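Local coordinates for protein AlyGC (PDB 5GKD) that probably cleaves alginate by a lyase reaction, as a calcium-binding member of polysaccharide lyase family 6, at residues A[361-373]-A[378-390]. Numbering follows the deposited sequence.
Sequences ISGIKFKDNLLNQ and SINKGFEQADITM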
ATOM      1  N   ILE A 361     -38.815  -5.216 -27.938  1.00 28.28           N
ATOM      2  CA  ILE A 361     -37.949  -5.123 -29.106  1.00 25.60           C
ATOM      3  C   ILE A 361     -38.746  -4.851 -30.378  1.00 26.62           C
ATOM      4  O   ILE A 361     -38.242  -5.033 -31.481  1.00 27.29           O
ATOM      5  CB  ILE A 361     -37.071  -6.380 -29.266  1.00 28.38           C
ATOM      6  CG1 ILE A 361     -37.925  -7.629 -29.452  1.00 28.88           C
ATOM      7  CG2 ILE A 361     -36.173  -6.548 -28.066  1.00 27.10           C
ATOM      8  CD1 ILE A 361     -37.147  -8.836 -29.857  1.00 27.09           C
ATOM      9  N   SER A 362     -39.976  -4.378 -30.243  1.00 25.88           N
ATOM     10  CA  SER A 362     -40.766  -4.080 -31.424  1.00 27.96           C
ATOM     11  C   SER A 362     -40.208  -2.910 -32.211  1.00 27.88           C
ATOM     12  O   SER A 362     -40.665  -2.671 -33.330  1.00 26.80           O
ATOM     13  CB  SER A 362     -42.221  -3.806 -31.034  1.00 33.90           C
ATOM     14  OG  SER A 362     -42.376  -2.509 -30.498  1.00 33.94           O
ATOM     15  N   GLY A 363     -39.231  -2.185 -31.668  1.00 27.32           N
ATOM     16  CA  GLY A 363     -38.564  -1.147 -32.421  1.00 21.03           C
ATOM     17  C   GLY A 363     -37.429  -1.626 -33.295  1.00 21.69           C
ATOM     18  O   GLY A 363     -36.748  -0.819 -33.931  1.00 23.85           O
ATOM     19  N   ILE A 364     -37.182  -2.928 -33.323  1.00 23.66           N
ATOM     20  CA  ILE A 364     -36.270  -3.547 -34.274  1.00 22.39           C
ATOM     21  C   ILE A 364     -37.110  -4.381 -35.234  1.00 21.13           C
ATOM     22  O   ILE A 364     -37.783  -5.325 -34.809  1.00 24.88           O
ATOM     23  CB  ILE A 364     -35.234  -4.444 -33.577  1.00 21.08           C
ATOM     24  CG1 ILE A 364     -34.468  -3.713 -32.473  1.00 23.26           C
ATOM     25  CG2 ILE A 364     -34.283  -5.033 -34.596  1.00 21.91           C
ATOM     26  CD1 ILE A 364     -33.536  -4.642 -31.717  1.00 22.87           C
ATOM     27  N   LYS A 365     -37.040  -4.085 -36.526  1.00 23.40           N
ATOM     28  CA  LYS A 365     -37.743  -4.899 -37.505  1.00 23.97           C
ATOM     29  C   LYS A 365     -36.783  -5.921 -38.092  1.00 22.78           C
ATOM     30  O   LYS A 365     -35.706  -5.574 -38.592  1.00 25.01           O
ATOM     31  CB  LYS A 365     -38.399  -4.065 -38.611  1.00 28.07           C
ATOM     32  CG  LYS A 365     -39.828  -4.611 -38.935  1.00 31.85           C
ATOM     33  CD  LYS A 365     -40.149  -4.667 -40.430  1.00 34.75           C
ATOM     34  CE  LYS A 365     -41.106  -5.842 -40.787  1.00 30.72           C
ATOM     35  NZ  LYS A 365     -42.451  -5.887 -40.106  1.00 27.31           N
ATOM     36  N   PHE A 366     -37.171  -7.177 -38.003  1.00 25.42           N
ATOM     37  CA  PHE A 366     -36.384  -8.302 -38.472  1.00 23.83           C
ATOM     38  C   PHE A 366     -36.939  -8.758 -39.815  1.00 24.71           C
ATOM     39  O   PHE A 366     -38.151  -8.902 -39.966  1.00 24.09           O
ATOM     40  CB  PHE A 366     -36.435  -9.447 -37.456  1.00 23.78           C
ATOM     41  CG  PHE A 366     -35.907  -9.088 -36.086  1.00 22.81           C
ATOM     42  CD1 PHE A 366     -36.722  -8.485 -35.149  1.00 23.50           C
ATOM     43  CD2 PHE A 366     -34.587  -9.359 -35.746  1.00 20.30           C
ATOM     44  CE1 PHE A 366     -36.237  -8.158 -33.889  1.00 25.43           C
ATOM     45  CE2 PHE A 366     -34.094  -9.028 -34.494  1.00 24.14           C
ATOM     46  CZ  PHE A 366     -34.916  -8.434 -33.561  1.00 20.04           C
ATOM     47  N   LYS A 367     -36.052  -9.000 -40.773  1.00 24.65           N
ATOM     48  CA  LYS A 367     -36.455  -9.442 -42.097  1.00 24.41           C
ATOM     49  C   LYS A 367     -35.369 -10.322 -42.695  1.00 26.76           C
ATOM     50  O   LYS A 367     -34.187  -9.995 -42.606  1.00 23.63           O
ATOM     51  CB  LYS A 367     -36.702  -8.252 -43.015  1.00 28.46           C
ATOM     52  CG  LYS A 367     -38.083  -8.169 -43.534  1.00 40.63           C
ATOM     53  CD  LYS A 367     -38.349  -6.780 -44.049  1.00 41.73           C
ATOM     54  CE  LYS A 367     -39.638  -6.779 -44.875  1.00 50.37           C
ATOM     55  NZ  LYS A 367     -40.821  -7.387 -44.183  1.00 46.09           N
ATOM     56  N   ASP A 368     -35.774 -11.443 -43.286  1.00 27.39           N
ATOM     57  CA  ASP A 368     -34.864 -12.265 -44.083  1.00 28.56           C
ATOM     58  C   ASP A 368     -33.623 -12.698 -43.305  1.00 27.63           C
ATOM     59  O   ASP A 368     -32.513 -12.655 -43.828  1.00 28.22           O
ATOM     60  CB  ASP A 368     -34.455 -11.541 -45.366  1.00 27.42           C
ATOM     61  CG  ASP A 368     -35.636 -11.244 -46.260  1.00 33.28           C
ATOM     62  OD1 ASP A 368     -36.542 -12.097 -46.339  1.00 39.89           O
ATOM     63  OD2 ASP A 368     -35.677 -10.148 -46.865  1.00 40.10           O
ATOM     64  N   ASN A 369     -33.795 -13.121 -42.056  1.00 25.32           N
ATOM     65  CA  ASN A 369     -32.703 -13.744 -41.317  1.00 23.41           C
ATOM     66  C   ASN A 369     -32.852 -15.259 -41.358  1.00 26.83           C
ATOM     67  O   ASN A 369     -33.962 -15.778 -41.256  1.00 34.73           O
ATOM     68  CB  ASN A 369     -32.660 -13.254 -39.871  1.00 23.52           C
ATOM     69  CG  ASN A 369     -32.472 -11.758 -39.781  1.00 21.21           C
ATOM     70  OD1 ASN A 369     -31.391 -11.238 -40.063  1.00 20.89           O
ATOM     71  ND2 ASN A 369     -33.529 -11.055 -39.406  1.00 18.40           N
ATOM     72  N   LEU A 370     -31.731 -15.964 -41.515  1.00 28.87           N
ATOM     73  CA  LEU A 370     -31.724 -17.411 -41.688  1.00 23.89           C
ATOM     74  C   LEU A 370     -31.106 -18.084 -40.473  1.00 22.74           C
ATOM     75  O   LEU A 370     -30.022 -17.695 -40.013  1.00 24.92           O
ATOM     76  CB  LEU A 370     -30.966 -17.828 -42.952  1.00 20.17           C
ATOM     77  CG  LEU A 370     -31.057 -19.323 -43.284  1.00 26.66           C
ATOM     78  CD1 LEU A 370     -32.501 -19.693 -43.626  1.00 26.35           C
ATOM     79  CD2 LEU A 370     -30.143 -19.719 -44.432  1.00 23.42           C
ATOM     80  N   LEU A 371     -31.794 -19.103 -39.980  1.00 22.69           N
ATOM     81  CA  LEU A 371     -31.436 -19.906 -38.827  1.00 22.00           C
ATOM     82  C   LEU A 371     -31.326 -21.356 -39.267  1.00 26.02           C
ATOM     83  O   LEU A 371     -32.103 -21.810 -40.114  1.00 27.01           O
ATOM     84  CB  LEU A 371     -32.529 -19.827 -37.763  1.00 25.73           C
ATOM     85  CG  LEU A 371     -32.376 -19.305 -36.351  1.00 29.88           C
ATOM     86  CD1 LEU A 371     -33.666 -19.591 -35.596  1.00 26.08           C
ATOM     87  CD2 LEU A 371     -31.186 -19.923 -35.659  1.00 30.36           C
ATOM     88  N   ASN A 372     -30.402 -22.103 -38.664  1.00 25.22           N
ATOM     89  CA  ASN A 372     -30.383 -23.538 -38.906  1.00 24.71           C
ATOM     90  C   ASN A 372     -31.548 -24.209 -38.176  1.00 29.72           C
ATOM     91  O   ASN A 372     -32.030 -23.726 -37.147  1.00 24.95           O
ATOM     92  CB  ASN A 372     -29.035 -24.155 -38.508  1.00 23.27           C
ATOM     93  CG  ASN A 372     -28.741 -24.054 -37.021  1.00 25.97           C
ATOM     94  OD1 ASN A 372     -28.567 -22.962 -36.476  1.00 27.59           O
ATOM     95  ND2 ASN A 372     -28.638 -25.198 -36.366  1.00 25.35           N
ATOM     96  N   GLN A 373     -32.005 -25.335 -38.736  1.00 26.44           N
ATOM     97  CA  GLN A 373     -33.311 -25.879 -38.369  1.00 30.31           C
ATOM     98  C   GLN A 373     -33.337 -26.438 -36.952  1.00 30.56           C
ATOM     99  O   GLN A 373     -34.406 -26.488 -36.339  1.00 30.98           O
ATOM    100  CB  GLN A 373     -33.715 -26.967 -39.363  1.00 29.77           C
ATOM    101  CG  GLN A 373     -32.689 -28.077 -39.481  1.00 31.60           C
ATOM    102  CD  GLN A 373     -33.073 -29.128 -40.507  1.00 36.92           C
ATOM    103  OE1 GLN A 373     -34.026 -28.959 -41.273  1.00 35.57           O
ATOM    104  NE2 GLN A 373     -32.324 -30.224 -40.522  1.00 40.20           N
ATOM    105  N   SER A 378     -36.097 -17.856 -31.046  1.00 29.80           N
ATOM    106  CA  SER A 378     -36.703 -17.052 -29.993  1.00 30.37           C
ATOM    107  C   SER A 378     -37.649 -15.999 -30.544  1.00 31.97           C
ATOM    108  O   SER A 378     -38.422 -15.423 -29.776  1.00 35.09           O
ATOM    109  CB  SER A 378     -35.625 -16.360 -29.141  1.00 29.58           C
ATOM    110  OG  SER A 378     -34.672 -17.284 -28.624  1.00 31.08           O
ATOM    111  N   ILE A 379     -37.593 -15.724 -31.843  1.00 29.85           N
ATOM    112  CA  ILE A 379     -38.419 -14.710 -32.489  1.00 36.47           C
ATOM    113  C   ILE A 379     -39.008 -15.329 -33.749  1.00 36.22           C
ATOM    114  O   ILE A 379     -38.287 -15.978 -34.511  1.00 37.01           O
ATOM    115  CB  ILE A 379     -37.600 -13.452 -32.836  1.00 32.94           C
ATOM    116  CG1 ILE A 379     -37.025 -12.821 -31.572  1.00 31.30           C
ATOM    117  CG2 ILE A 379     -38.448 -12.445 -33.601  1.00 31.57           C
ATOM    118  CD1 ILE A 379     -35.852 -11.882 -31.839  1.00 24.25           C
ATOM    119  N   ASN A 380     -40.305 -15.123 -33.983  1.00 39.73           N
ATOM    120  CA  ASN A 380     -40.961 -15.778 -35.129  1.00 46.78           C
ATOM    121  C   ASN A 380     -40.833 -14.987 -36.426  1.00 40.43           C
ATOM    122  O   ASN A 380     -40.139 -15.431 -37.355  1.00 41.25           O
ATOM    123  CB  ASN A 380     -42.424 -16.082 -34.800  1.00 51.27           C
ATOM    124  CG  ASN A 380     -42.671 -17.569 -34.644  1.00 56.76           C
ATOM    125  OD1 ASN A 380     -41.742 -18.372 -34.760  1.00 55.10           O
ATOM    126  ND2 ASN A 380     -43.918 -17.945 -34.378  1.00 60.63           N
ATOM    127  N   LYS A 381     -41.507 -13.837 -36.535  1.00 35.24           N
ATOM    128  CA  LYS A 381     -41.440 -13.070 -37.774  1.00 31.82           C
ATOM    129  C   LYS A 381     -40.012 -12.602 -38.023  1.00 33.23           C
ATOM    130  O   LYS A 381     -39.355 -12.066 -37.130  1.00 28.88           O
ATOM    131  CB  LYS A 381     -42.354 -11.836 -37.747  1.00 36.34           C
ATOM    132  CG  LYS A 381     -43.836 -12.058 -37.585  1.00 38.29           C
ATOM    133  CD  LYS A 381     -44.695 -11.072 -38.431  1.00 35.77           C
ATOM    134  CE  LYS A 381     -44.086  -9.681 -38.677  1.00 35.04           C
ATOM    135  NZ  LYS A 381     -44.046  -8.760 -37.486  1.00 45.39           N
ATOM    136  N   GLY A 382     -39.549 -12.776 -39.255  1.00 34.03           N
ATOM    137  CA  GLY A 382     -38.257 -12.281 -39.669  1.00 29.55           C
ATOM    138  C   GLY A 382     -37.140 -13.288 -39.594  1.00 26.50           C
ATOM    139  O   GLY A 382     -36.003 -12.953 -39.945  1.00 27.54           O
ATOM    140  N   PHE A 383     -37.416 -14.502 -39.134  1.00 28.49           N
ATOM    141  CA  PHE A 383     -36.430 -15.571 -39.108  1.00 29.28           C
ATOM    142  C   PHE A 383     -37.022 -16.795 -39.795  1.00 31.27           C
ATOM    143  O   PHE A 383     -38.130 -17.219 -39.466  1.00 34.52           O
ATOM    144  CB  PHE A 383     -36.013 -15.911 -37.675  1.00 28.28           C
ATOM    145  CG  PHE A 383     -35.181 -14.839 -37.002  1.00 27.15           C
ATOM    146  CD1 PHE A 383     -35.774 -13.721 -36.439  1.00 24.12           C
ATOM    147  CD2 PHE A 383     -33.809 -14.968 -36.921  1.00 26.76           C
ATOM    148  CE1 PHE A 383     -35.014 -12.751 -35.807  1.00 25.95           C
ATOM    149  CE2 PHE A 383     -33.036 -13.999 -36.291  1.00 24.98           C
ATOM    150  CZ  PHE A 383     -33.635 -12.890 -35.738  1.00 25.18           C
ATOM    151  N   GLU A 384     -36.309 -17.343 -40.764  1.00 28.17           N
ATOM    152  CA  GLU A 384     -36.723 -18.595 -41.363  1.00 29.03           C
ATOM    153  C   GLU A 384     -35.677 -19.648 -41.049  1.00 27.99           C
ATOM    154  O   GLU A 384     -34.502 -19.344 -40.807  1.00 29.82           O
ATOM    155  CB  GLU A 384     -36.895 -18.481 -42.881  1.00 33.45           C
ATOM    156  CG  GLU A 384     -35.787 -17.655 -43.559  1.00 43.36           C
ATOM    157  CD  GLU A 384     -36.109 -17.264 -44.976  1.00 51.94           C
ATOM    158  OE1 GLU A 384     -36.402 -18.124 -45.811  1.00 53.98           O
ATOM    159  OE2 GLU A 384     -36.136 -16.066 -45.180  1.00 57.85           O
ATOM    160  N   GLN A 385     -36.116 -20.887 -41.065  1.00 24.15           N
ATOM    161  CA  GLN A 385     -35.262 -21.996 -40.692  1.00 27.27           C
ATOM    162  C   GLN A 385     -35.005 -22.884 -41.894  1.00 23.61           C
ATOM    163  O   GLN A 385     -35.880 -23.073 -42.742  1.00 25.49           O
ATOM    164  CB  GLN A 385     -35.892 -22.799 -39.575  1.00 28.33           C
ATOM    165  CG  GLN A 385     -36.060 -22.011 -38.309  1.00 33.71           C
ATOM    166  CD  GLN A 385     -36.609 -22.869 -37.201  1.00 34.26           C
ATOM    167  OE1 GLN A 385     -37.814 -22.923 -36.988  1.00 36.72           O
ATOM    168  NE2 GLN A 385     -35.724 -23.565 -36.503  1.00 33.70           N
ATOM    169  N   ALA A 386     -33.801 -23.439 -41.951  1.00 23.51           N
ATOM    170  CA  ALA A 386     -33.437 -24.298 -43.068  1.00 24.67           C
ATOM    171  C   ALA A 386     -32.391 -25.302 -42.625  1.00 25.67           C
ATOM    172  O   ALA A 386     -31.720 -25.123 -41.607  1.00 28.90           O
ATOM    173  CB  ALA A 386     -32.917 -23.492 -44.264  1.00 20.87           C
ATOM    174  N   ASP A 387     -32.259 -26.360 -43.411  1.00 25.47           N
ATOM    175  CA  ASP A 387     -31.178 -27.315 -43.245  1.00 26.83           C
ATOM    176  C   ASP A 387     -29.890 -26.665 -43.738  1.00 27.49           C
ATOM    177  O   ASP A 387     -29.684 -26.516 -44.942  1.00 31.19           O
ATOM    178  CB  ASP A 387     -31.492 -28.593 -44.016  1.00 29.07           C
ATOM    179  CG  ASP A 387     -30.531 -29.709 -43.698  1.00 35.71           C
ATOM    180  OD1 ASP A 387     -29.525 -29.447 -43.013  1.00 34.86           O
ATOM    181  OD2 ASP A 387     -30.781 -30.849 -44.133  1.00 45.19           O
ATOM    182  N   ILE A 388     -29.029 -26.253 -42.812  1.00 31.75           N
ATOM    183  CA  ILE A 388     -27.796 -25.549 -43.141  1.00 26.49           C
ATOM    184  C   ILE A 388     -26.630 -26.411 -42.702  1.00 31.73           C
ATOM    185  O   ILE A 388     -26.606 -26.885 -41.562  1.00 31.69           O
ATOM    186  CB  ILE A 388     -27.718 -24.173 -42.453  1.00 27.83           C
ATOM    187  CG1 ILE A 388     -28.917 -23.301 -42.807  1.00 24.62           C
ATOM    188  CG2 ILE A 388     -26.418 -23.464 -42.820  1.00 27.83           C
ATOM    189  CD1 ILE A 388     -28.967 -22.030 -41.989  1.00 23.89           C
ATOM    190  N   THR A 389     -25.657 -26.612 -43.585  1.00 30.21           N
ATOM    191  CA  THR A 389     -24.392 -27.183 -43.145  1.00 31.49           C
ATOM    192  C   THR A 389     -23.266 -26.254 -43.582  1.00 27.34           C
ATOM    193  O   THR A 389     -23.183 -25.855 -44.747  1.00 31.01           O
ATOM    194  CB  THR A 389     -24.206 -28.631 -43.639  1.00 32.36           C
ATOM    195  OG1 THR A 389     -23.268 -28.674 -44.711  1.00 41.43           O
ATOM    196  CG2 THR A 389     -25.528 -29.239 -44.100  1.00 34.93           C
ATOM    197  N   MET A 390     -22.446 -25.852 -42.625  1.00 32.87           N
ATOM    198  CA  MET A 390     -21.399 -24.872 -42.867  1.00 29.04           C
ATOM    199  C   MET A 390     -20.118 -25.581 -43.275  1.00 26.31           C
ATOM    200  O   MET A 390     -19.809 -26.663 -42.778  1.00 29.62           O
ATOM    201  CB  MET A 390     -21.160 -24.037 -41.608  1.00 26.84           C
ATOM    202  CG  MET A 390     -22.402 -23.333 -41.113  1.00 27.27           C
ATOM    203  SD  MET A 390     -22.907 -22.030 -42.240  1.00 31.73           S
ATOM    204  CE  MET A 390     -21.956 -20.669 -41.615  1.00 26.67           C
TER
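With CG anti to the carbonyl carbon in each case, F366, N369 and F383 (chi1 -70° in F383) turn their side chains into one cluster between 361-373 and 378-390. CE1 of F383 meets CD2 of F366 at 3.4 Å, the two rings inclined at 41° in an oblique pairing, while CD1 of I379 covers a face of the F366 ring. N369 lays its CB over a face of the F383 ring, a CH-pi contact 4.0 Å from the centroid. The same asparagine grips the carbonyl oxygen of G382 twice, its backbone N at 3.1 Å and its ND2 at 3.2 Å arriving from opposite faces of the carbonyl plane; ND2 also bonds M341 O, and OD1 accepts from N344 N. Were F383 an alanine, the F366 ring and N369 CB would probably lose the aromatic partner they share, and a gap would open beside both. From N369 onward the strands pair in parallel, E384 N bonding N369 O (2.9 Å) and L371 N bonding E384 O (2.8 Å). On the side of L370 and E384, the tips of L370 and I388 meet, CD2 to CD1, at 3.6 Å. The arrangement exemplifies the stacked coils of a parallel beta-helix: strand 364-372 lies between 339-347 and 383-386, while I355 of strand 355-357 packs against I379 and F383.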